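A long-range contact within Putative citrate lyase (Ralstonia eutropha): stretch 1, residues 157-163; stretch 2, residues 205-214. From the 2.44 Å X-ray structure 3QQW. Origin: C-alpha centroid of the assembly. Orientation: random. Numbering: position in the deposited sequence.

Stretch 1 (157-163) ALRDVFQ
Stretch 2, residues 205-214: VRAKADMVAA

Residues 205-214 form an unbroken stretch of α-helix, with phi/psi near -63/-45 and successive i to i-4 bonds such as D210 N to R206 O at 2.9 Å and A214 N to D210 O at 2.9 Å. Residues 157-163 are helical on both sides of D160, which leaves helical geometry at phi/psi -95/14; the backbone there tightens, V161 N bonding to L158 O at 3.1 Å. The two stretches run in the same general direction, and their register is set by three CA-CA separations: 6.7 Å for L158 and A207, 6.3 Å for V161 and M211, and 5.1 Å for F162 and A214. The backbones thus draw closer toward the C-terminal end, where the small alanine at 214 leaves room for a near approach.

Contact across the stretches rests on packing, with no hydrogen bond between them, and together they bury 377 Å². L158 points toward the second helix with chi1 t and chi2 p. Its forked end suits a place between successive turns: CD2 lies 3.8 Å from A207 CB, while CD1 lies 3.6 Å from A207 O and 3.9 Å from D210 CB. One turn along, V161, with chi1 p (73°), also points toward its partner. Its CG2 reaches A214 CB at 3.8 Å and M211 CG at 3.9 Å, and its CG1 sits 4.0 Å from D210 O. M211 is selenomethionine with chi1 t; its CB is directed sideways and the end of the chain leads away, so CG supplies its nearest approach to V161.

The aromatic contact closes the row. F162 starts sideways, but chi1 of -82° (m) and chi2 of -90° bring its ring nearer to the second helix. The ring face covers A214: CB stands 3.7 Å from the ring centroid and only 2° off the normal, a nearly ideal CH-pi arrangement. A methyl group suits this position because it offers C-H bonds to the π cloud while taking up little space. F162 CE1 also approaches A214 CA at 3.6 Å, and CZ lies 4.1 Å from A213 CB.

Charged groups border this apolar row. R206 leaves its backbone sideways in an extended t, t, t conformation with chi4 at -83°, bringing NH1 to 3.5 Å from L158 CD2, which meets the guanidinium at its edge. R159 points away from the second helix and forms a salt bridge with its neighbour D160 (chi1 m): R159 NE donates to D160 OD1 at 3.0 Å and R159 NH2 to D160 OD2 at 3.1 Å, both nearly linear.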

# COMPACT_ATOMS: atom_id res chain seq x y z
N ALA C 157 -0.43 12.27 -9.17
CA ALA C 157 -1.78 12.27 -8.61
C ALA C 157 -2.00 11.04 -7.71
O ALA C 157 -2.72 11.14 -6.72
CB ALA C 157 -2.82 12.33 -9.70
N LEU C 158 -1.37 9.89 -8.04
CA LEU C 158 -1.49 8.71 -7.18
C LEU C 158 -0.69 8.94 -5.90
O LEU C 158 -1.21 8.71 -4.82
CB LEU C 158 -1.05 7.41 -7.89
CG LEU C 158 -1.12 6.13 -7.03
CD1 LEU C 158 -2.57 5.79 -6.60
CD2 LEU C 158 -0.42 4.97 -7.72
N ARG C 159 0.53 9.43 -6.02
CA ARG C 159 1.36 9.75 -4.86
C ARG C 159 0.59 10.71 -3.92
O ARG C 159 0.57 10.48 -2.71
CB ARG C 159 2.69 10.36 -5.33
CG ARG C 159 3.65 10.82 -4.23
CD ARG C 159 4.61 11.91 -4.75
NE ARG C 159 3.91 13.09 -5.28
CZ ARG C 159 4.14 13.66 -6.46
NH1 ARG C 159 5.10 13.18 -7.26
NH2 ARG C 159 3.42 14.70 -6.86
N ASP C 160 -0.09 11.73 -4.50
CA ASP C 160 -0.83 12.76 -3.77
C ASP C 160 -2.31 12.48 -3.59
O ASP C 160 -3.04 13.39 -3.18
CB ASP C 160 -0.69 14.11 -4.49
CG ASP C 160 0.72 14.67 -4.55
OD1 ASP C 160 1.60 14.18 -3.79
OD2 ASP C 160 0.94 15.64 -5.29
N VAL C 161 -2.76 11.24 -3.83
CA VAL C 161 -4.19 10.89 -3.77
C VAL C 161 -4.87 11.27 -2.42
O VAL C 161 -5.99 11.81 -2.45
CB VAL C 161 -4.50 9.44 -4.20
CG1 VAL C 161 -4.07 8.39 -3.15
CG2 VAL C 161 -5.97 9.31 -4.60
N PHE C 162 -4.19 11.06 -1.26
CA PHE C 162 -4.78 11.38 0.03
C PHE C 162 -4.88 12.90 0.26
O PHE C 162 -5.82 13.37 0.91
CB PHE C 162 -4.02 10.70 1.18
CG PHE C 162 -4.47 9.27 1.35
CD1 PHE C 162 -5.52 8.96 2.22
CD2 PHE C 162 -3.88 8.24 0.63
CE1 PHE C 162 -5.95 7.63 2.36
CE2 PHE C 162 -4.32 6.91 0.77
CZ PHE C 162 -5.35 6.62 1.63
N GLN C 163 -3.97 13.64 -0.35
CA GLN C 163 -3.97 15.10 -0.28
C GLN C 163 -5.07 15.64 -1.22
O GLN C 163 -5.85 16.51 -0.83
CB GLN C 163 -2.59 15.62 -0.65
CG GLN C 163 -2.30 16.98 -0.14
CD GLN C 163 -0.81 17.14 -0.10
OE1 GLN C 163 -0.12 17.07 -1.13
NE2 GLN C 163 -0.27 17.31 1.10
N VAL C 205 -3.31 -3.02 -8.86
CA VAL C 205 -4.03 -3.36 -7.62
C VAL C 205 -3.73 -2.27 -6.61
O VAL C 205 -4.64 -1.73 -6.02
CB VAL C 205 -3.66 -4.77 -7.07
CG1 VAL C 205 -4.28 -5.02 -5.70
CG2 VAL C 205 -4.09 -5.86 -8.03
N ARG C 206 -2.43 -1.91 -6.48
CA ARG C 206 -1.91 -0.90 -5.57
C ARG C 206 -2.53 0.46 -5.86
O ARG C 206 -3.03 1.11 -4.95
CB ARG C 206 -0.38 -0.86 -5.69
CG ARG C 206 0.28 0.21 -4.85
CD ARG C 206 1.74 0.36 -5.19
NE ARG C 206 2.35 1.38 -4.35
CZ ARG C 206 2.29 2.68 -4.60
NH1 ARG C 206 1.70 3.14 -5.70
NH2 ARG C 206 2.88 3.54 -3.77
N ALA C 207 -2.52 0.88 -7.12
CA ALA C 207 -3.07 2.16 -7.56
C ALA C 207 -4.58 2.23 -7.30
O ALA C 207 -5.06 3.16 -6.66
CB ALA C 207 -2.77 2.35 -9.03
N LYS C 208 -5.34 1.21 -7.76
CA LYS C 208 -6.79 1.15 -7.57
C LYS C 208 -7.16 1.14 -6.07
O LYS C 208 -8.03 1.93 -5.64
CB LYS C 208 -7.39 -0.07 -8.28
CG LYS C 208 -7.42 0.10 -9.77
CD LYS C 208 -8.13 -1.07 -10.44
CE LYS C 208 -8.23 -0.85 -11.93
NZ LYS C 208 -8.80 -2.04 -12.60
N ALA C 209 -6.51 0.27 -5.28
CA ALA C 209 -6.79 0.16 -3.85
C ALA C 209 -6.45 1.48 -3.12
O ALA C 209 -7.25 1.90 -2.29
CB ALA C 209 -6.04 -1.02 -3.24
N ASP C 210 -5.33 2.16 -3.49
CA ASP C 210 -4.96 3.44 -2.86
C ASP C 210 -5.99 4.50 -3.13
O ASP C 210 -6.37 5.23 -2.21
CB ASP C 210 -3.61 3.95 -3.35
CG ASP C 210 -2.43 3.42 -2.57
OD1 ASP C 210 -2.65 2.59 -1.66
OD2 ASP C 210 -1.29 3.83 -2.87
N MSE C 211 -6.46 4.60 -4.39
CA MSE C 211 -7.41 5.61 -4.76
C MSE C 211 -8.77 5.38 -4.06
O MSE C 211 -9.36 6.36 -3.56
CB MSE C 211 -7.55 5.66 -6.27
CG MSE C 211 -8.24 6.96 -6.75
SE MSE C 211 -9.29 6.73 -8.37
CE MSE C 211 -10.60 5.64 -7.71
N VAL C 212 -9.25 4.12 -4.01
CA VAL C 212 -10.52 3.79 -3.35
C VAL C 212 -10.39 4.10 -1.85
O VAL C 212 -11.27 4.76 -1.29
CB VAL C 212 -10.95 2.33 -3.61
CG1 VAL C 212 -12.14 1.93 -2.74
CG2 VAL C 212 -11.29 2.12 -5.08
N ALA C 213 -9.28 3.69 -1.23
CA ALA C 213 -9.01 3.96 0.18
C ALA C 213 -9.04 5.47 0.49
O ALA C 213 -9.63 5.86 1.49
CB ALA C 213 -7.66 3.35 0.59
N ALA C 214 -8.43 6.30 -0.39
CA ALA C 214 -8.37 7.76 -0.25
C ALA C 214 -9.74 8.40 -0.40
O ALA C 214 -10.08 9.31 0.36
CB ALA C 214 -7.40 8.35 -1.26